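Local structure of AT-less polyketide synthase (Streptomyces platensis subsp. rosaceus, 4QYR) at residues G16-G20 with G65-G69; D59-A64 with F209-H213; D127-L131 with L202-T208. The protein is a ketosynthase domain of an isomigrastatin polyketide synthase and probably catalyses condensation of acyl units carried on acyl carrier proteins. All blocks are in the same frame, centred on the assembly; numbering follows the deposited sequence.

From the N terminus, strand 9-17 runs out into residues 16-20, and interaction 1 closes a first loop by bringing 65-69 back against them. Interaction 2 starts just upstream of that return, at 59-64, and ends at 209-213, so it crosses interaction 1 in sequence. Interaction 3 (127-131 with 202-208) follows interaction 1 in series and falls wholly within the span of interaction 2, with which it shares helix 207-214. Leu203 knits the three together: its CD1 packs on Ala64 CB and on Gly65 O, while its CB touches the Phe209 ring. The end of the interior strand 9-17, the 59-69 connection and the dimer-facing helices are thereby joined.

Interaction 1: residues G16-G20 with G65-G69; sequences GRFPG and GRIEG
The end of a strand with the turn after it, 17-20, and the loop 65-69 run at 109° to one another and come closest at Pro19 and Arg66, whose CA atoms are 4.8 Å apart. At this crossing the CA-H of Pro19 is directed at Arg66 O, with an angle of 152° at the hydrogen. One water bridges the same place, accepting from Gly20 N at 3.1 Å and donating to Arg66 O at 2.7 Å, so the carbonyl serves both the carbon donor and the water. The Pro19 ring lies on the backbone of Gly65, with Pro19 CG 3.5 Å from Gly65 CA and no side chain between them. Ile67 fills the angle between Pro19 and Arg17: its CD1 reaches Arg17 O at 3.4 Å, and its CG2 meets the guanidinium obliquely. The two side chains cross at about a right angle. A bend at chi3 (50°) in the otherwise extended Arg17 chain brings the guanidinium alongside Ile67 and sets its edge in plane with Glu68 O. The NH2 group is close to that carbonyl, but the angle is too poor for a hydrogen bond, and the firm polar partner of Arg17 is Asp22, bound through NE. The contact thus joins the end of strand 9-17 to the loop between strands 63-64 and 72-73, with helix 90-106 touching Arg17 through Leu94 and Thr98.

Interaction 2: residues D59-A64 with F209-H213; sequences DFPKFA and FAATH
Phe60, Phe209 and His213 carry most of the surface buried here; Phe209 and His213, one helical turn apart, take the Phe60 ring and the Phe60-Pro61 backbone side respectively. The CB of Phe209 stands almost exactly over the centre of the Phe60 ring, 3.5 Å from its centroid and 3° off the normal, a CH-pi contact. The two rings themselves are near parallel, at 18°, but displaced so that they overlap little; Phe60 CE1 and Phe209 CD1 are 3.4 Å apart. Phe60 takes a chi1 of 67°, placing its ring between its own N and carbonyl carbon, which turns a face to the helix. On its opposite face lies Lys62 CD. His213, with CG trans to its N, reaches across to the Phe60-Pro61 junction of the loop. One face of its imidazole receives Phe60 CA and Pro61 CD, each 3.8 Å from the centroid, as two further CH-pi contacts. Asp59 approaches the ring edge, its OD1 3.7 Å from His213 NE2. The Ala64 methyl meets the edge of the Phe209 ring. Helix 207-214 is in this way seated against the loop leading into strand 63-64, which pairs with strand 39-40, while Ala210 and Ala211 pack on Pro139 and Asp140 of the second subunit.

Interaction 3: residues D127-L131 with L202-T208; sequences DYHHL and LLLSVDT
The first turn of helix 127-135 rests, through Asp127, on the loop that links strand 194-201 of the main thiolase-fold sheet to helix 207-214. Asp127 buries the most surface of the helix. Its CG lies beside its own N (chi1 -77°), which directs the carboxylate at the loop backbone, and OD2 accepts the amide of Leu204 through its anti lone pair: N to OD2 is 3.2 Å, with 156° at the hydrogen. The CB atoms of Asp127 and Leu204 also meet, at 3.7 Å. The Leu204 side chain then crosses that of Tyr128 obliquely, with Leu204 CD1 4.0 Å from Tyr128 CD1, while Leu131 CD2 packs on Leu204 O. Further along, the His130 ring stacks with the carboxylate of Asp207, the planes 26° apart and ND1 3.9 Å from OD2. That carboxylate is steadied by Ser205, whose OG donates to Asp207 OD2 at 3.1 Å, and by Asn133 of the second subunit, bound to OD1. Tyr128 OH bonds to Glu86 O. The contact is buried, bounded by helix 90-106 at Leu204 and Tyr128 and by helix 51-56 at Leu131 and Ser205, and His130 meets the ring of His129 of the second subunit across the dimer interface.

Interaction 1: residues G16-G20 with G65-G69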
ATOM      1  N   GLY A  16     -12.680  -1.199  18.029  1.00 31.90           N
ATOM      2  CA  GLY A  16     -11.311  -1.558  18.352  1.00 33.83           C
ATOM      3  C   GLY A  16     -11.139  -2.546  19.487  1.00 35.35           C
ATOM      4  O   GLY A  16     -11.983  -2.642  20.370  1.00 39.25           O
ATOM      5  N   ARG A  17     -10.038  -3.286  19.449  1.00 28.38           N
ATOM      6  CA  ARG A  17      -9.619  -4.092  20.582  1.00 29.81           C
ATOM      7  C   ARG A  17      -8.193  -3.716  20.908  1.00 34.49           C
ATOM      8  O   ARG A  17      -7.335  -3.693  20.024  1.00 31.61           O
ATOM      9  CB  ARG A  17      -9.731  -5.587  20.285  1.00 33.44           C
ATOM     10  CG  ARG A  17     -11.134  -6.021  19.879  1.00 33.90           C
ATOM     11  CD  ARG A  17     -11.180  -7.494  19.593  1.00 35.93           C
ATOM     12  NE  ARG A  17     -10.586  -8.258  20.680  1.00 40.49           N
ATOM     13  CZ  ARG A  17     -10.422  -9.578  20.658  1.00 48.00           C
ATOM     14  NH1 ARG A  17     -10.794 -10.283  19.591  1.00 44.15           N
ATOM     15  NH2 ARG A  17      -9.880 -10.199  21.702  1.00 56.11           N
ATOM     16  N   PHE A  18      -7.949  -3.415  22.178  1.00 40.05           N
ATOM     17  CA  PHE A  18      -6.631  -2.991  22.649  1.00 39.43           C
ATOM     18  C   PHE A  18      -6.233  -3.699  23.945  1.00 40.60           C
ATOM     19  O   PHE A  18      -7.031  -4.443  24.511  1.00 36.67           O
ATOM     20  CB  PHE A  18      -6.622  -1.478  22.827  1.00 36.82           C
ATOM     21  CG  PHE A  18      -6.653  -0.755  21.547  1.00 34.24           C
ATOM     22  CD1 PHE A  18      -5.582  -0.843  20.685  1.00 31.55           C
ATOM     23  CD2 PHE A  18      -7.760  -0.015  21.178  1.00 36.72           C
ATOM     24  CE1 PHE A  18      -5.611  -0.199  19.471  1.00 30.04           C
ATOM     25  CE2 PHE A  18      -7.801   0.646  19.964  1.00 31.83           C
ATOM     26  CZ  PHE A  18      -6.733   0.551  19.110  1.00 30.30           C
ATOM     27  N   PRO A  19      -4.979  -3.507  24.393  1.00 44.77           N
ATOM     28  CA  PRO A  19      -4.619  -4.161  25.655  1.00 47.06           C
ATOM     29  C   PRO A  19      -5.630  -3.856  26.738  1.00 46.41           C
ATOM     30  O   PRO A  19      -5.897  -2.686  26.996  1.00 48.09           O
ATOM     31  CB  PRO A  19      -3.251  -3.559  25.981  1.00 48.23           C
ATOM     32  CG  PRO A  19      -2.656  -3.297  24.624  1.00 43.76           C
ATOM     33  CD  PRO A  19      -3.799  -2.920  23.720  1.00 41.22           C
ATOM     34  N   GLY A  20      -6.229  -4.893  27.313  1.00 47.14           N
ATOM     35  CA  GLY A  20      -7.191  -4.708  28.387  1.00 50.02           C
ATOM     36  C   GLY A  20      -8.633  -4.390  28.004  1.00 50.89           C
ATOM     37  O   GLY A  20      -9.547  -4.637  28.783  1.00 58.98           O
ATOM     38  N   GLY A  65       1.829  -4.829  25.609  1.00 45.81           N
ATOM     39  CA  GLY A  65       0.400  -4.656  25.713  1.00 44.93           C
ATOM     40  C   GLY A  65      -0.189  -5.785  24.897  1.00 46.84           C
ATOM     41  O   GLY A  65       0.101  -5.907  23.710  1.00 52.53           O
ATOM     42  N   ARG A  66      -0.992  -6.628  25.531  1.00 47.56           N
ATOM     43  CA  ARG A  66      -1.596  -7.779  24.861  1.00 44.69           C
ATOM     44  C   ARG A  66      -3.109  -7.704  24.796  1.00 45.69           C
ATOM     45  O   ARG A  66      -3.775  -7.178  25.691  1.00 47.70           O
ATOM     46  CB  ARG A  66      -1.222  -9.083  25.559  1.00 42.29           C
ATOM     47  CG  ARG A  66       0.202  -9.503  25.385  1.00 43.57           C
ATOM     48  CD  ARG A  66       0.371 -10.942  25.831  1.00 49.03           C
ATOM     49  NE  ARG A  66       0.655 -11.085  27.264  1.00 55.96           N
ATOM     50  CZ  ARG A  66      -0.212 -11.535  28.173  1.00 60.40           C
ATOM     51  NH1 ARG A  66       0.159 -11.649  29.442  1.00 62.94           N
ATOM     52  NH2 ARG A  66      -1.446 -11.879  27.818  1.00 61.65           N
ATOM     53  N   ILE A  67      -3.637  -8.268  23.727  1.00 36.70           N
ATOM     54  CA  ILE A  67      -5.053  -8.480  23.580  1.00 41.21           C
ATOM     55  C   ILE A  67      -5.381  -9.863  24.124  1.00 46.67           C
ATOM     56  O   ILE A  67      -4.699 -10.848  23.808  1.00 51.01           O
ATOM     57  CB  ILE A  67      -5.462  -8.368  22.105  1.00 42.18           C
ATOM     58  CG1 ILE A  67      -5.371  -6.925  21.652  1.00 32.60           C
ATOM     59  CG2 ILE A  67      -6.861  -8.928  21.861  1.00 46.18           C
ATOM     60  CD1 ILE A  67      -5.827  -6.761  20.265  1.00 32.88           C
ATOM     61  N   GLU A  68      -6.408  -9.965  24.951  1.00 47.50           N
ATOM     62  CA  GLU A  68      -6.785 -11.286  25.406  1.00 55.67           C
ATOM     63  C   GLU A  68      -7.632 -11.990  24.349  1.00 53.48           C
ATOM     64  O   GLU A  68      -8.519 -11.377  23.736  1.00 54.76           O
ATOM     65  CB  GLU A  68      -7.528 -11.215  26.734  1.00 69.15           C
ATOM     66  CG  GLU A  68      -6.851 -12.048  27.813  1.00 85.04           C
ATOM     67  CD  GLU A  68      -6.517 -13.468  27.341  1.00 95.86           C
ATOM     68  OE1 GLU A  68      -7.379 -14.111  26.696  1.00 99.24           O
ATOM     69  OE2 GLU A  68      -5.385 -13.940  27.610  1.00 99.17           O
ATOM     70  N   GLY A  69      -7.339 -13.269  24.115  1.00 47.85           N
ATOM     71  CA  GLY A  69      -8.164 -14.085  23.240  1.00 46.10           C
ATOM     72  C   GLY A  69      -7.801 -13.955  21.781  1.00 45.39           C
ATOM     73  O   GLY A  69      -8.660 -13.882  20.903  1.00 47.51           O
TER
HETATM   74  O   HOH W   1      -5.300  -7.849  27.874  1.00 43.31           O

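Interaction 2: residues D59-A64 with F209-H213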
ATOM      1  N   ASP A  59      16.468 -12.391  24.160  1.00 75.43           N
ATOM      2  CA  ASP A  59      17.140 -11.373  24.969  1.00 82.77           C
ATOM      3  C   ASP A  59      16.242 -10.251  25.503  1.00 83.80           C
ATOM      4  O   ASP A  59      16.362  -9.869  26.670  1.00 93.68           O
ATOM      5  CB  ASP A  59      18.287 -10.753  24.167  1.00 88.25           C
ATOM      6  CG  ASP A  59      19.430 -10.269  25.057  1.00 96.73           C
ATOM      7  OD1 ASP A  59      19.161  -9.875  26.216  1.00 99.26           O
ATOM      8  OD2 ASP A  59      20.598 -10.288  24.601  1.00100.03           O
ATOM      9  N   PHE A  60      15.361  -9.729  24.658  1.00 73.09           N
ATOM     10  CA  PHE A  60      14.543  -8.540  24.956  1.00 68.41           C
ATOM     11  C   PHE A  60      13.827  -8.483  26.322  1.00 63.72           C
ATOM     12  O   PHE A  60      13.512  -9.520  26.887  1.00 65.94           O
ATOM     13  CB  PHE A  60      13.485  -8.394  23.853  1.00 66.89           C
ATOM     14  CG  PHE A  60      12.467  -9.497  23.836  1.00 63.75           C
ATOM     15  CD1 PHE A  60      11.160  -9.253  24.213  1.00 63.55           C
ATOM     16  CD2 PHE A  60      12.819 -10.783  23.464  1.00 63.90           C
ATOM     17  CE1 PHE A  60      10.218 -10.266  24.195  1.00 63.20           C
ATOM     18  CE2 PHE A  60      11.886 -11.800  23.450  1.00 63.03           C
ATOM     19  CZ  PHE A  60      10.588 -11.543  23.816  1.00 62.61           C
ATOM     20  N   PRO A  61      13.559  -7.262  26.842  1.00 60.45           N
ATOM     21  CA  PRO A  61      12.712  -7.034  28.021  1.00 57.85           C
ATOM     22  C   PRO A  61      11.279  -7.508  27.831  1.00 61.84           C
ATOM     23  O   PRO A  61      10.572  -7.070  26.923  1.00 62.14           O
ATOM     24  CB  PRO A  61      12.752  -5.514  28.198  1.00 57.54           C
ATOM     25  CG  PRO A  61      13.112  -4.995  26.887  1.00 55.35           C
ATOM     26  CD  PRO A  61      14.092  -5.989  26.342  1.00 56.21           C
ATOM     27  N   LYS A  62      10.857  -8.377  28.737  1.00 60.83           N
ATOM     28  CA  LYS A  62       9.678  -9.202  28.559  1.00 56.19           C
ATOM     29  C   LYS A  62       8.342  -8.520  28.805  1.00 54.61           C
ATOM     30  O   LYS A  62       7.589  -8.956  29.663  1.00 61.08           O
ATOM     31  CB  LYS A  62       9.792 -10.406  29.487  1.00 59.10           C
ATOM     32  CG  LYS A  62      10.048 -11.703  28.776  1.00 61.86           C
ATOM     33  CD  LYS A  62      11.226 -11.597  27.838  1.00 61.71           C
ATOM     34  CE  LYS A  62      11.533 -12.945  27.219  1.00 61.83           C
ATOM     35  NZ  LYS A  62      12.967 -13.056  26.852  1.00 63.72           N
ATOM     36  N   PHE A  63       8.022  -7.479  28.049  1.00 52.13           N
ATOM     37  CA  PHE A  63       6.745  -6.802  28.258  1.00 50.77           C
ATOM     38  C   PHE A  63       5.992  -6.595  26.973  1.00 48.74           C
ATOM     39  O   PHE A  63       6.596  -6.476  25.917  1.00 49.76           O
ATOM     40  CB  PHE A  63       6.942  -5.440  28.918  1.00 55.32           C
ATOM     41  CG  PHE A  63       7.704  -5.487  30.210  1.00 59.43           C
ATOM     42  CD1 PHE A  63       7.040  -5.682  31.410  1.00 57.04           C
ATOM     43  CD2 PHE A  63       9.085  -5.307  30.223  1.00 56.70           C
ATOM     44  CE1 PHE A  63       7.735  -5.713  32.603  1.00 60.50           C
ATOM     45  CE2 PHE A  63       9.782  -5.327  31.402  1.00 60.11           C
ATOM     46  CZ  PHE A  63       9.100  -5.537  32.604  1.00 66.49           C
ATOM     47  N   ALA A  64       4.668  -6.522  27.066  1.00 49.55           N
ATOM     48  CA  ALA A  64       3.855  -6.093  25.929  1.00 48.15           C
ATOM     49  C   ALA A  64       2.466  -5.700  26.381  1.00 48.43           C
ATOM     50  O   ALA A  64       1.989  -6.159  27.415  1.00 49.71           O
ATOM     51  CB  ALA A  64       3.768  -7.189  24.869  1.00 45.38           C
ATOM     52  N   PHE A 209      10.928  -8.920  18.245  1.00 44.46           N
ATOM     53  CA  PHE A 209      11.238  -8.563  19.626  1.00 46.05           C
ATOM     54  C   PHE A 209      12.737  -8.462  19.803  1.00 50.79           C
ATOM     55  O   PHE A 209      13.264  -7.432  20.226  1.00 55.01           O
ATOM     56  CB  PHE A 209      10.674  -9.596  20.602  1.00 40.98           C
ATOM     57  CG  PHE A 209       9.266  -9.326  21.028  1.00 39.49           C
ATOM     58  CD1 PHE A 209       8.959  -8.200  21.779  1.00 45.21           C
ATOM     59  CD2 PHE A 209       8.241 -10.211  20.697  1.00 41.32           C
ATOM     60  CE1 PHE A 209       7.637  -7.949  22.191  1.00 43.85           C
ATOM     61  CE2 PHE A 209       6.913  -9.975  21.103  1.00 41.17           C
ATOM     62  CZ  PHE A 209       6.607  -8.841  21.844  1.00 41.04           C
ATOM     63  N   ALA A 210      13.408  -9.556  19.466  1.00 52.38           N
ATOM     64  CA  ALA A 210      14.850  -9.661  19.580  1.00 55.28           C
ATOM     65  C   ALA A 210      15.532  -8.560  18.804  1.00 45.27           C
ATOM     66  O   ALA A 210      16.446  -7.914  19.300  1.00 53.53           O
ATOM     67  CB  ALA A 210      15.316 -11.023  19.088  1.00 47.10           C
ATOM     68  N   ALA A 211      15.076  -8.340  17.582  1.00 43.06           N
ATOM     69  CA  ALA A 211      15.762  -7.417  16.687  1.00 48.84           C
ATOM     70  C   ALA A 211      15.679  -5.986  17.195  1.00 47.07           C
ATOM     71  O   ALA A 211      16.699  -5.292  17.292  1.00 49.06           O
ATOM     72  CB  ALA A 211      15.196  -7.521  15.289  1.00 45.38           C
ATOM     73  N   THR A 212      14.464  -5.561  17.527  1.00 43.34           N
ATOM     74  CA  THR A 212      14.239  -4.240  18.084  1.00 46.22           C
ATOM     75  C   THR A 212      15.106  -4.000  19.303  1.00 51.68           C
ATOM     76  O   THR A 212      15.641  -2.909  19.482  1.00 57.87           O
ATOM     77  CB  THR A 212      12.781  -4.044  18.467  1.00 48.28           C
ATOM     78  OG1 THR A 212      11.963  -4.509  17.393  1.00 52.16           O
ATOM     79  CG2 THR A 212      12.483  -2.576  18.717  1.00 47.22           C
ATOM     80  N   HIS A 213      15.258  -5.026  20.129  1.00 50.80           N
ATOM     81  CA  HIS A 213      16.080  -4.916  21.324  1.00 51.74           C
ATOM     82  C   HIS A 213      17.537  -4.612  20.988  1.00 51.43           C
ATOM     83  O   HIS A 213      18.165  -3.775  21.631  1.00 53.76           O
ATOM     84  CB  HIS A 213      15.992  -6.201  22.148  1.00 55.20           C
ATOM     85  CG  HIS A 213      16.771  -6.149  23.425  1.00 58.57           C
ATOM     86  ND1 HIS A 213      16.721  -5.069  24.279  1.00 52.86           N
ATOM     87  CD2 HIS A 213      17.617  -7.038  23.988  1.00 60.56           C
ATOM     88  CE1 HIS A 213      17.508  -5.294  25.314  1.00 55.98           C
ATOM     89  NE2 HIS A 213      18.064  -6.482  25.162  1.00 63.43           N
TER

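Interaction 3: residues D127-L131 with L202-T208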
ATOM      1  N   ASP A 127       4.302 -12.428  11.793  1.00 47.60           N
ATOM      2  CA  ASP A 127       4.777 -13.174  12.942  1.00 50.89           C
ATOM      3  C   ASP A 127       4.257 -14.620  12.934  1.00 46.00           C
ATOM      4  O   ASP A 127       5.012 -15.544  13.197  1.00 47.89           O
ATOM      5  CB  ASP A 127       4.370 -12.468  14.239  1.00 58.73           C
ATOM      6  CG  ASP A 127       5.239 -11.249  14.551  1.00 68.32           C
ATOM      7  OD1 ASP A 127       5.917 -10.722  13.629  1.00 71.82           O
ATOM      8  OD2 ASP A 127       5.248 -10.824  15.734  1.00 70.54           O
ATOM      9  N   TYR A 128       2.981 -14.819  12.609  1.00 39.40           N
ATOM     10  CA  TYR A 128       2.366 -16.148  12.666  1.00 34.44           C
ATOM     11  C   TYR A 128       3.005 -17.143  11.727  1.00 33.41           C
ATOM     12  O   TYR A 128       3.152 -18.319  12.059  1.00 35.37           O
ATOM     13  CB  TYR A 128       0.885 -16.060  12.339  1.00 30.86           C
ATOM     14  CG  TYR A 128       0.061 -17.260  12.743  1.00 32.20           C
ATOM     15  CD1 TYR A 128      -0.003 -17.667  14.067  1.00 33.52           C
ATOM     16  CD2 TYR A 128      -0.712 -17.945  11.815  1.00 33.13           C
ATOM     17  CE1 TYR A 128      -0.773 -18.747  14.452  1.00 34.93           C
ATOM     18  CE2 TYR A 128      -1.489 -19.030  12.192  1.00 33.72           C
ATOM     19  CZ  TYR A 128      -1.514 -19.421  13.513  1.00 40.64           C
ATOM     20  OH  TYR A 128      -2.282 -20.489  13.912  1.00 44.11           O
ATOM     21  N   HIS A 129       3.360 -16.665  10.539  1.00 35.35           N
ATOM     22  CA  HIS A 129       3.909 -17.510   9.494  1.00 33.62           C
ATOM     23  C   HIS A 129       5.250 -18.019   9.946  1.00 35.62           C
ATOM     24  O   HIS A 129       5.617 -19.155   9.651  1.00 38.07           O
ATOM     25  CB  HIS A 129       4.031 -16.737   8.193  1.00 33.40           C
ATOM     26  CG  HIS A 129       4.177 -17.596   6.978  1.00 38.99           C
ATOM     27  ND1 HIS A 129       4.531 -18.929   7.038  1.00 44.01           N
ATOM     28  CD2 HIS A 129       4.010 -17.308   5.664  1.00 38.81           C
ATOM     29  CE1 HIS A 129       4.571 -19.427   5.815  1.00 45.59           C
ATOM     30  NE2 HIS A 129       4.258 -18.464   4.964  1.00 44.49           N
ATOM     31  N   HIS A 130       5.978 -17.180  10.674  1.00 35.39           N
ATOM     32  CA  HIS A 130       7.224 -17.613  11.283  1.00 44.56           C
ATOM     33  C   HIS A 130       6.913 -18.697  12.311  1.00 50.04           C
ATOM     34  O   HIS A 130       7.596 -19.736  12.367  1.00 55.43           O
ATOM     35  CB  HIS A 130       7.972 -16.441  11.927  1.00 50.17           C
ATOM     36  CG  HIS A 130       8.589 -15.493  10.941  1.00 59.43           C
ATOM     37  ND1 HIS A 130       8.596 -14.127  11.123  1.00 61.97           N
ATOM     38  CD2 HIS A 130       9.230 -15.717   9.767  1.00 61.53           C
ATOM     39  CE1 HIS A 130       9.207 -13.550  10.103  1.00 61.49           C
ATOM     40  NE2 HIS A 130       9.603 -14.491   9.267  1.00 60.46           N
ATOM     41  N   LEU A 131       5.860 -18.468  13.097  1.00 47.90           N
ATOM     42  CA  LEU A 131       5.462 -19.389  14.153  1.00 40.23           C
ATOM     43  C   LEU A 131       5.129 -20.771  13.607  1.00 50.35           C
ATOM     44  O   LEU A 131       5.466 -21.778  14.227  1.00 44.27           O
ATOM     45  CB  LEU A 131       4.265 -18.837  14.916  1.00 44.62           C
ATOM     46  CG  LEU A 131       3.726 -19.714  16.046  1.00 46.00           C
ATOM     47  CD1 LEU A 131       4.830 -20.019  17.049  1.00 46.24           C
ATOM     48  CD2 LEU A 131       2.544 -19.052  16.729  1.00 39.26           C
ATOM     49  N   LEU A 202      -0.187  -7.772  15.868  1.00 24.72           N
ATOM     50  CA  LEU A 202      -0.178  -8.846  16.840  1.00 35.78           C
ATOM     51  C   LEU A 202       1.226  -9.402  17.009  1.00 40.57           C
ATOM     52  O   LEU A 202       1.963  -9.584  16.034  1.00 44.97           O
ATOM     53  CB  LEU A 202      -1.143  -9.954  16.427  1.00 36.91           C
ATOM     54  CG  LEU A 202      -2.631  -9.602  16.468  1.00 34.86           C
ATOM     55  CD1 LEU A 202      -3.487 -10.760  16.009  1.00 37.09           C
ATOM     56  CD2 LEU A 202      -2.979  -9.256  17.875  1.00 35.96           C
ATOM     57  N   LEU A 203       1.592  -9.662  18.257  1.00 41.67           N
ATOM     58  CA  LEU A 203       2.936 -10.112  18.594  1.00 41.66           C
ATOM     59  C   LEU A 203       2.971 -11.639  18.774  1.00 42.50           C
ATOM     60  O   LEU A 203       2.692 -12.154  19.855  1.00 42.88           O
ATOM     61  CB  LEU A 203       3.405  -9.398  19.859  1.00 40.71           C
ATOM     62  CG  LEU A 203       2.999  -7.926  19.914  1.00 38.35           C
ATOM     63  CD1 LEU A 203       3.118  -7.389  21.326  1.00 40.50           C
ATOM     64  CD2 LEU A 203       3.882  -7.131  19.004  1.00 39.89           C
ATOM     65  N   LEU A 204       3.319 -12.353  17.708  1.00 41.48           N
ATOM     66  CA  LEU A 204       3.151 -13.795  17.690  1.00 41.75           C
ATOM     67  C   LEU A 204       4.461 -14.533  17.486  1.00 47.89           C
ATOM     68  O   LEU A 204       4.458 -15.754  17.298  1.00 51.46           O
ATOM     69  CB  LEU A 204       2.152 -14.191  16.601  1.00 41.51           C
ATOM     70  CG  LEU A 204       0.754 -13.589  16.790  1.00 43.91           C
ATOM     71  CD1 LEU A 204      -0.179 -13.993  15.661  1.00 43.17           C
ATOM     72  CD2 LEU A 204       0.167 -13.976  18.153  1.00 43.66           C
ATOM     73  N   SER A 205       5.576 -13.804  17.521  1.00 47.65           N
ATOM     74  CA  SER A 205       6.896 -14.433  17.406  1.00 46.44           C
ATOM     75  C   SER A 205       7.995 -13.607  18.055  1.00 46.18           C
ATOM     76  O   SER A 205       7.804 -12.446  18.409  1.00 46.03           O
ATOM     77  CB  SER A 205       7.265 -14.676  15.943  1.00 47.15           C
ATOM     78  OG  SER A 205       8.067 -13.608  15.445  1.00 51.79           O
ATOM     79  N   VAL A 206       9.157 -14.230  18.184  1.00 50.20           N
ATOM     80  CA  VAL A 206      10.323 -13.628  18.819  1.00 58.00           C
ATOM     81  C   VAL A 206      11.087 -12.671  17.916  1.00 61.51           C
ATOM     82  O   VAL A 206      11.616 -11.661  18.382  1.00 64.37           O
ATOM     83  CB  VAL A 206      11.303 -14.706  19.271  1.00 63.01           C
ATOM     84  CG1 VAL A 206      12.372 -14.103  20.127  1.00 65.18           C
ATOM     85  CG2 VAL A 206      10.571 -15.766  20.040  1.00 67.32           C
ATOM     86  N   ASP A 207      11.147 -13.018  16.632  1.00 58.14           N
ATOM     87  CA  ASP A 207      11.956 -12.322  15.642  1.00 58.02           C
ATOM     88  C   ASP A 207      12.052 -10.809  15.821  1.00 53.40           C
ATOM     89  O   ASP A 207      13.149 -10.276  16.010  1.00 53.44           O
ATOM     90  CB  ASP A 207      11.421 -12.623  14.241  1.00 63.94           C
ATOM     91  CG  ASP A 207      11.555 -14.092  13.869  1.00 70.52           C
ATOM     92  OD1 ASP A 207      12.509 -14.434  13.119  1.00 72.76           O
ATOM     93  OD2 ASP A 207      10.702 -14.895  14.322  1.00 69.37           O
ATOM     94  N   THR A 208      10.917 -10.115  15.768  1.00 45.57           N
ATOM     95  CA  THR A 208      10.968  -8.661  15.827  1.00 41.87           C
ATOM     96  C   THR A 208      11.319  -8.165  17.226  1.00 43.29           C
ATOM     97  O   THR A 208      11.948  -7.124  17.378  1.00 44.44           O
ATOM     98  CB  THR A 208       9.653  -8.035  15.375  1.00 39.14           C
ATOM     99  OG1 THR A 208       9.220  -8.668  14.170  1.00 41.86           O
ATOM    100  CG2 THR A 208       9.828  -6.550  15.113  1.00 35.49           C
TER